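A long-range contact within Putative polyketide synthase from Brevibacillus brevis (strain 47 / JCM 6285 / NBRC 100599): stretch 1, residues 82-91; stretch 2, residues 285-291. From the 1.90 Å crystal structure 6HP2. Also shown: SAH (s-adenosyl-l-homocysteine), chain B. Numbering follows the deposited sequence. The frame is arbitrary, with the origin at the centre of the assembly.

Stretch 1, residues 82-91: EMRQVLFCKE
Stretch 2 (285-291) SYCLFKL

How do the two backbones lie against each other? The helix runs from Glu82 through at least Leu87, held by i-to-i+4 bonds such as Leu87 N to Met83 O (3.0 Å), with a type I turn from Phe88 to Glu91. Residues 285-291 form an extended strand. The axes approach to 9.0 Å, their N-to-C directions 30° apart, and the register is set by Leu87 CA and Leu288 CA at 6.3 Å. The contact buries 411 Å².

What fills the gap between helix and strand? Leu288 (m, t) points toward the helix and meets three apolar side chains: Leu288 CD2 lies 4.0 Å from Met83 CG, its CD1 3.7 Å from Val86 CG1, and its CB 4.0 Å from Leu87 CD1. The CA-to-CB bonds of Val86 (t) and Leu87 (t, p) point sideways to the strand, yet the branched end of Leu87 comes nearer. Such hydrocarbon groups suit a buried seam.

How does Tyr286 meet Met83? Met83, extended through chi1 and chi2 (both t) and bent at chi3 (p), puts Met83 SD at the ring edge, 4.9 Å from the Tyr286 centroid and 3.6 Å from Tyr286 CE1. Met83 CE is 3.2 Å from Tyr286 OH. The flexible, apolar thioether can fit against the ring edge, while the hydroxyl of Tyr286 (chi1 t, chi2 -83°) is hydrogen-bonded elsewhere in the structure.

What does a buried lysine do here? Lys290 (m, t, t, t) reaches the Val86 carbonyl: Lys290 NZ donates to Val86 O at 3.0 Å and to a water, also at 3.0 Å. That water donates to Leu87 O (2.6 Å) and Glu91 OE2 (2.7 Å) and accepts from Lys90 N (3.0 Å). A second water accepts from Lys290 NZ at 2.9 Å. The long aliphatic chain thus carries a charged amine to polar partners.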

ATOM      1  N   GLU A  82      -0.962   0.627 -12.153  1.00 22.78           N
ATOM      2  CA  GLU A  82      -2.324   0.134 -12.349  1.00 25.90           C
ATOM      3  C   GLU A  82      -2.975  -0.170 -11.004  1.00 26.77           C
ATOM      4  O   GLU A  82      -4.128   0.188 -10.755  1.00 23.77           O
ATOM      5  CB  GLU A  82      -2.284  -1.119 -13.213  1.00 30.24           C
ATOM      6  CG  GLU A  82      -3.686  -1.812 -13.361  1.00 34.35           C
ATOM      7  CD  GLU A  82      -3.536  -3.237 -13.881  1.00 47.82           C
ATOM      8  OE1 GLU A  82      -3.474  -3.363 -15.115  1.00 31.58           O
ATOM      9  OE2 GLU A  82      -3.439  -4.209 -13.055  1.00 30.84           O
ATOM     10  N   MET A  83      -2.253  -0.865 -10.133  1.00 25.94           N
ATOM     11  CA  MET A  83      -2.801  -1.217  -8.824  1.00 27.15           C
ATOM     12  C   MET A  83      -3.177   0.012  -8.015  1.00 26.31           C
ATOM     13  O   MET A  83      -4.225   0.056  -7.369  1.00 22.62           O
ATOM     14  CB  MET A  83      -1.804  -2.045  -8.040  1.00 25.41           C
ATOM     15  CG  MET A  83      -2.325  -2.457  -6.666  1.00 29.47           C
ATOM     16  SD  MET A  83      -1.239  -3.698  -5.850  1.00 30.94           S
ATOM     17  CE  MET A  83       0.285  -2.833  -5.617  1.00 30.92           C
ATOM     18  N   ARG A  84      -2.311   1.004  -7.989  1.00 23.96           N
ATOM     19  CA  ARG A  84      -2.639   2.263  -7.312  1.00 22.05           C
ATOM     20  C   ARG A  84      -3.840   2.951  -7.947  1.00 23.51           C
ATOM     21  O   ARG A  84      -4.647   3.558  -7.241  1.00 23.99           O
ATOM     22  CB  ARG A  84      -1.405   3.164  -7.332  1.00 21.64           C
ATOM     23  CG  ARG A  84      -0.362   2.724  -6.330  1.00 21.00           C
ATOM     24  CD  ARG A  84       0.948   3.523  -6.535  1.00 30.57           C
ATOM     25  NE  ARG A  84       1.808   3.427  -5.355  1.00 41.51           N
ATOM     26  CZ  ARG A  84       2.542   2.354  -5.052  1.00 33.09           C
ATOM     27  NH1 ARG A  84       2.494   1.243  -5.820  1.00 35.11           N
ATOM     28  NH2 ARG A  84       3.288   2.393  -3.974  1.00 52.87           N
ATOM     29  N   GLN A  85      -3.990   2.853  -9.273  1.00 24.26           N
ATOM     30  CA  GLN A  85      -5.163   3.443  -9.899  1.00 22.81           C
ATOM     31  C   GLN A  85      -6.434   2.791  -9.378  1.00 20.84           C
ATOM     32  O   GLN A  85      -7.446   3.470  -9.143  1.00 25.80           O
ATOM     33  CB  GLN A  85      -5.132   3.316 -11.431  1.00 27.50           C
ATOM     34  CG  GLN A  85      -4.014   4.166 -12.097  1.00 25.36           C
ATOM     35  CD  GLN A  85      -3.921   3.916 -13.567  1.00 27.09           C
ATOM     36  OE1 GLN A  85      -4.265   2.832 -14.027  1.00 30.34           O
ATOM     37  NE2 GLN A  85      -3.459   4.907 -14.328  1.00 26.16           N
ATOM     38  N   VAL A  86      -6.417   1.472  -9.216  1.00 22.24           N
ATOM     39  CA  VAL A  86      -7.592   0.790  -8.660  1.00 23.01           C
ATOM     40  C   VAL A  86      -7.811   1.256  -7.233  1.00 22.60           C
ATOM     41  O   VAL A  86      -8.928   1.464  -6.809  1.00 25.95           O
ATOM     42  CB  VAL A  86      -7.458  -0.741  -8.749  1.00 22.57           C
ATOM     43  CG1 VAL A  86      -8.694  -1.475  -8.084  1.00 24.59           C
ATOM     44  CG2 VAL A  86      -7.405  -1.170 -10.264  1.00 24.28           C
ATOM     45  N   LEU A  87      -6.747   1.462  -6.479  1.00 22.93           N
ATOM     46  CA  LEU A  87      -6.935   1.874  -5.089  1.00 20.73           C
ATOM     47  C   LEU A  87      -7.587   3.249  -5.011  1.00 23.78           C
ATOM     48  O   LEU A  87      -8.444   3.494  -4.146  1.00 23.10           O
ATOM     49  CB  LEU A  87      -5.565   1.918  -4.361  1.00 20.18           C
ATOM     50  CG  LEU A  87      -5.559   2.346  -2.885  1.00 20.56           C
ATOM     51  CD1 LEU A  87      -6.206   1.270  -2.045  1.00 24.03           C
ATOM     52  CD2 LEU A  87      -4.089   2.586  -2.449  1.00 22.58           C
ATOM     53  N   PHE A  88      -7.137   4.175  -5.871  1.00 22.16           N
ATOM     54  CA  PHE A  88      -7.538   5.568  -5.807  1.00 21.01           C
ATOM     55  C   PHE A  88      -8.793   5.914  -6.636  1.00 24.56           C
ATOM     56  O   PHE A  88      -9.232   7.077  -6.624  1.00 26.30           O
ATOM     57  CB  PHE A  88      -6.379   6.467  -6.232  1.00 23.53           C
ATOM     58  CG  PHE A  88      -5.267   6.628  -5.159  1.00 24.67           C
ATOM     59  CD1 PHE A  88      -5.413   7.509  -4.113  1.00 29.00           C
ATOM     60  CD2 PHE A  88      -4.069   5.941  -5.274  1.00 23.51           C
ATOM     61  CE1 PHE A  88      -4.459   7.679  -3.177  1.00 32.46           C
ATOM     62  CE2 PHE A  88      -3.076   6.085  -4.337  1.00 23.84           C
ATOM     63  CZ  PHE A  88      -3.264   6.959  -3.271  1.00 29.43           C
ATOM     64  N   CYS A  89      -9.368   4.977  -7.368  1.00 24.16           N
ATOM     65  CA  CYS A  89     -10.270   5.367  -8.463  1.00 26.64           C
ATOM     66  C   CYS A  89     -11.689   5.744  -8.031  1.00 28.55           C
ATOM     67  O   CYS A  89     -12.512   6.092  -8.913  1.00 29.51           O
ATOM     68  CB  CYS A  89     -10.364   4.262  -9.511  1.00 26.37           C
ATOM     69  SG  CYS A  89     -11.343   2.823  -9.015  1.00 29.12           S
ATOM     70  N   LYS A  90     -11.993   5.717  -6.720  1.00 23.84           N
ATOM     71  CA  LYS A  90     -13.276   6.204  -6.210  1.00 30.16           C
ATOM     72  C   LYS A  90     -13.146   7.570  -5.535  1.00 27.49           C
ATOM     73  O   LYS A  90     -14.112   8.082  -5.037  1.00 31.76           O
ATOM     74  CB  LYS A  90     -13.911   5.224  -5.192  1.00 30.18           C
ATOM     75  CG  LYS A  90     -14.176   3.851  -5.767  1.00 37.30           C
ATOM     76  CD  LYS A  90     -15.227   3.849  -6.826  1.00 42.06           C
ATOM     77  CE  LYS A  90     -15.478   2.406  -7.376  1.00 43.78           C
ATOM     78  NZ  LYS A  90     -15.965   1.464  -6.341  1.00 52.86           N
ATOM     79  N   GLU A  91     -11.964   8.149  -5.469  1.00 25.98           N
ATOM     80  CA  GLU A  91     -11.743   9.392  -4.756  1.00 28.78           C
ATOM     81  C   GLU A  91     -11.966  10.571  -5.682  1.00 30.00           C
ATOM     82  O   GLU A  91     -11.758  10.477  -6.891  1.00 26.28           O
ATOM     83  CB  GLU A  91     -10.319   9.406  -4.207  1.00 34.39           C
ATOM     84  CG  GLU A  91     -10.006   8.120  -3.446  1.00 34.19           C
ATOM     85  CD  GLU A  91     -11.114   7.730  -2.440  1.00 53.32           C
ATOM     86  OE1 GLU A  91     -11.519   8.616  -1.635  1.00 46.75           O
ATOM     87  OE2 GLU A  91     -11.586   6.533  -2.473  1.00 45.46           O
ATOM     88  N   SER A 285      -3.621 -12.923   2.596  1.00 23.79           N
ATOM     89  CA  SER A 285      -4.249 -12.262   1.469  1.00 25.23           C
ATOM     90  C   SER A 285      -3.700 -10.848   1.365  1.00 21.80           C
ATOM     91  O   SER A 285      -3.646 -10.110   2.365  1.00 25.48           O
ATOM     92  CB  SER A 285      -5.783 -12.212   1.609  1.00 30.43           C
ATOM     93  OG  SER A 285      -6.320 -13.504   1.597  1.00 29.35           O
ATOM     94  N   TYR A 286      -3.360 -10.422   0.140  1.00 22.06           N
ATOM     95  CA  TYR A 286      -2.855  -9.095  -0.147  1.00 20.59           C
ATOM     96  C   TYR A 286      -4.067  -8.338  -0.640  1.00 23.39           C
ATOM     97  O   TYR A 286      -4.606  -8.674  -1.693  1.00 22.23           O
ATOM     98  CB  TYR A 286      -1.866  -9.213  -1.282  1.00 26.37           C
ATOM     99  CG  TYR A 286      -1.206  -7.942  -1.721  1.00 21.82           C
ATOM    100  CD1 TYR A 286      -1.816  -7.064  -2.598  1.00 25.18           C
ATOM    101  CD2 TYR A 286       0.070  -7.669  -1.329  1.00 30.62           C
ATOM    102  CE1 TYR A 286      -1.159  -5.928  -3.027  1.00 24.22           C
ATOM    103  CE2 TYR A 286       0.716  -6.541  -1.710  1.00 29.80           C
ATOM    104  CZ  TYR A 286       0.134  -5.704  -2.604  1.00 26.70           C
ATOM    105  OH  TYR A 286       0.815  -4.567  -2.962  1.00 28.64           O
ATOM    106  N   CYS A 287      -4.514  -7.322   0.086  1.00 21.53           N
ATOM    107  CA  CYS A 287      -5.727  -6.639  -0.328  1.00 25.23           C
ATOM    108  C   CYS A 287      -5.704  -5.113  -0.355  1.00 25.08           C
ATOM    109  O   CYS A 287      -4.895  -4.480   0.320  1.00 24.10           O
ATOM    110  CB  CYS A 287      -6.871  -7.049   0.596  1.00 25.29           C
ATOM    111  SG  CYS A 287      -7.235  -8.812   0.746  1.00 31.28           S
ATOM    112  N   LEU A 288      -6.608  -4.532  -1.147  1.00 25.25           N
ATOM    113  CA  LEU A 288      -6.745  -3.089  -1.217  1.00 19.42           C
ATOM    114  C   LEU A 288      -7.941  -2.729  -0.310  1.00 23.59           C
ATOM    115  O   LEU A 288      -9.043  -3.233  -0.519  1.00 26.86           O
ATOM    116  CB  LEU A 288      -7.022  -2.601  -2.639  1.00 22.05           C
ATOM    117  CG  LEU A 288      -6.290  -3.274  -3.800  1.00 32.34           C
ATOM    118  CD1 LEU A 288      -6.753  -2.670  -5.117  1.00 31.96           C
ATOM    119  CD2 LEU A 288      -4.786  -3.127  -3.643  1.00 27.39           C
ATOM    120  N   PHE A 289      -7.725  -1.875   0.685  1.00 22.20           N
ATOM    121  CA  PHE A 289      -8.768  -1.454   1.618  1.00 21.27           C
ATOM    122  C   PHE A 289      -9.201  -0.016   1.335  1.00 19.89           C
ATOM    123  O   PHE A 289      -8.347   0.873   1.274  1.00 23.51           O
ATOM    124  CB  PHE A 289      -8.316  -1.449   3.087  1.00 26.62           C
ATOM    125  CG  PHE A 289      -7.843  -2.764   3.627  1.00 27.03           C
ATOM    126  CD1 PHE A 289      -6.720  -3.369   3.132  1.00 23.14           C
ATOM    127  CD2 PHE A 289      -8.448  -3.300   4.723  1.00 25.52           C
ATOM    128  CE1 PHE A 289      -6.248  -4.542   3.703  1.00 30.41           C
ATOM    129  CE2 PHE A 289      -8.007  -4.506   5.280  1.00 35.28           C
ATOM    130  CZ  PHE A 289      -6.913  -5.118   4.760  1.00 35.48           C
ATOM    131  N   LYS A 290     -10.511   0.219   1.272  1.00 20.56           N
ATOM    132  CA  LYS A 290     -11.075   1.580   1.242  1.00 24.25           C
ATOM    133  C   LYS A 290     -11.980   1.733   2.464  1.00 26.94           C
ATOM    134  O   LYS A 290     -13.042   1.074   2.581  1.00 26.04           O
ATOM    135  CB  LYS A 290     -11.821   1.843  -0.050  1.00 28.53           C
ATOM    136  CG  LYS A 290     -11.065   1.308  -1.239  1.00 31.25           C
ATOM    137  CD  LYS A 290     -11.648   1.876  -2.569  1.00 28.23           C
ATOM    138  CE  LYS A 290     -10.806   1.377  -3.719  1.00 34.08           C
ATOM    139  NZ  LYS A 290     -11.225   1.953  -5.015  1.00 32.15           N
ATOM    140  N   LEU A 291     -11.553   2.600   3.378  1.00 22.85           N
ATOM    141  CA  LEU A 291     -12.226   2.749   4.666  1.00 21.49           C
ATOM    142  C   LEU A 291     -12.831   4.150   4.793  1.00 28.16           C
ATOM    143  O   LEU A 291     -12.256   5.143   4.311  1.00 24.46           O
ATOM    144  CB  LEU A 291     -11.250   2.535   5.848  1.00 28.15           C
ATOM    145  CG  LEU A 291     -10.269   1.361   5.722  1.00 28.80           C
ATOM    146  CD1 LEU A 291      -9.242   1.384   6.849  1.00 28.80           C
ATOM    147  CD2 LEU A 291     -11.026   0.048   5.758  1.00 29.07           C
TER
HETATM  148  N   SAH B2201       4.224   3.298   0.485  1.00 29.00           N
HETATM  149  CA  SAH B2201       5.528   3.297  -0.170  1.00 32.79           C
HETATM  150  CB  SAH B2201       6.573   2.534   0.634  1.00 27.51           C
HETATM  151  CG  SAH B2201       6.151   1.165   1.136  1.00 27.77           C
HETATM  152  SD  SAH B2201       7.553   0.290   1.892  1.00 30.64           S
HETATM  153  C   SAH B2201       5.351   2.705  -1.547  1.00 42.42           C
HETATM  154  O   SAH B2201       6.308   2.620  -2.317  1.00 32.30           O
HETATM  155  OXT SAH B2201       4.239   2.326  -1.898  1.00 42.69           O
HETATM  156  C5' SAH B2201       7.073   0.515   3.621  1.00 30.88           C
HETATM  157  C4' SAH B2201       7.215   1.965   4.079  1.00 29.67           C
HETATM  158  O4' SAH B2201       6.670   2.076   5.413  1.00 31.28           O
HETATM  159  C3' SAH B2201       8.716   2.373   4.246  1.00 28.14           C
HETATM  160  O3' SAH B2201       8.793   3.703   3.708  1.00 26.61           O
HETATM  161  C2' SAH B2201       8.991   2.376   5.748  1.00 27.70           C
HETATM  162  O2' SAH B2201       9.959   3.288   6.176  1.00 27.74           O
HETATM  163  C1' SAH B2201       7.584   2.738   6.276  1.00 29.59           C
HETATM  164  N9  SAH B2201       7.312   2.394   7.669  1.00 26.86           N
HETATM  165  C8  SAH B2201       7.378   1.169   8.270  1.00 26.91           C
HETATM  166  N7  SAH B2201       7.093   1.358   9.562  1.00 22.86           N
HETATM  167  C5  SAH B2201       6.793   2.662   9.768  1.00 25.52           C
HETATM  168  C6  SAH B2201       6.436   3.406  10.886  1.00 24.69           C
HETATM  169  N6  SAH B2201       6.243   2.890  12.098  1.00 24.22           N
HETATM  170  N1  SAH B2201       6.184   4.739  10.738  1.00 24.10           N
HETATM  171  C2  SAH B2201       6.378   5.372   9.525  1.00 22.21           C
HETATM  172  N3  SAH B2201       6.762   4.632   8.436  1.00 23.52           N
HETATM  173  C4  SAH B2201       7.005   3.322   8.572  1.00 22.96           C
HETATM  174  O   HOH W   1     -10.665   4.759  -4.226  1.00 23.49           O
HETATM  175  O   HOH W   2     -12.952   0.255  -6.552  1.00 44.65           O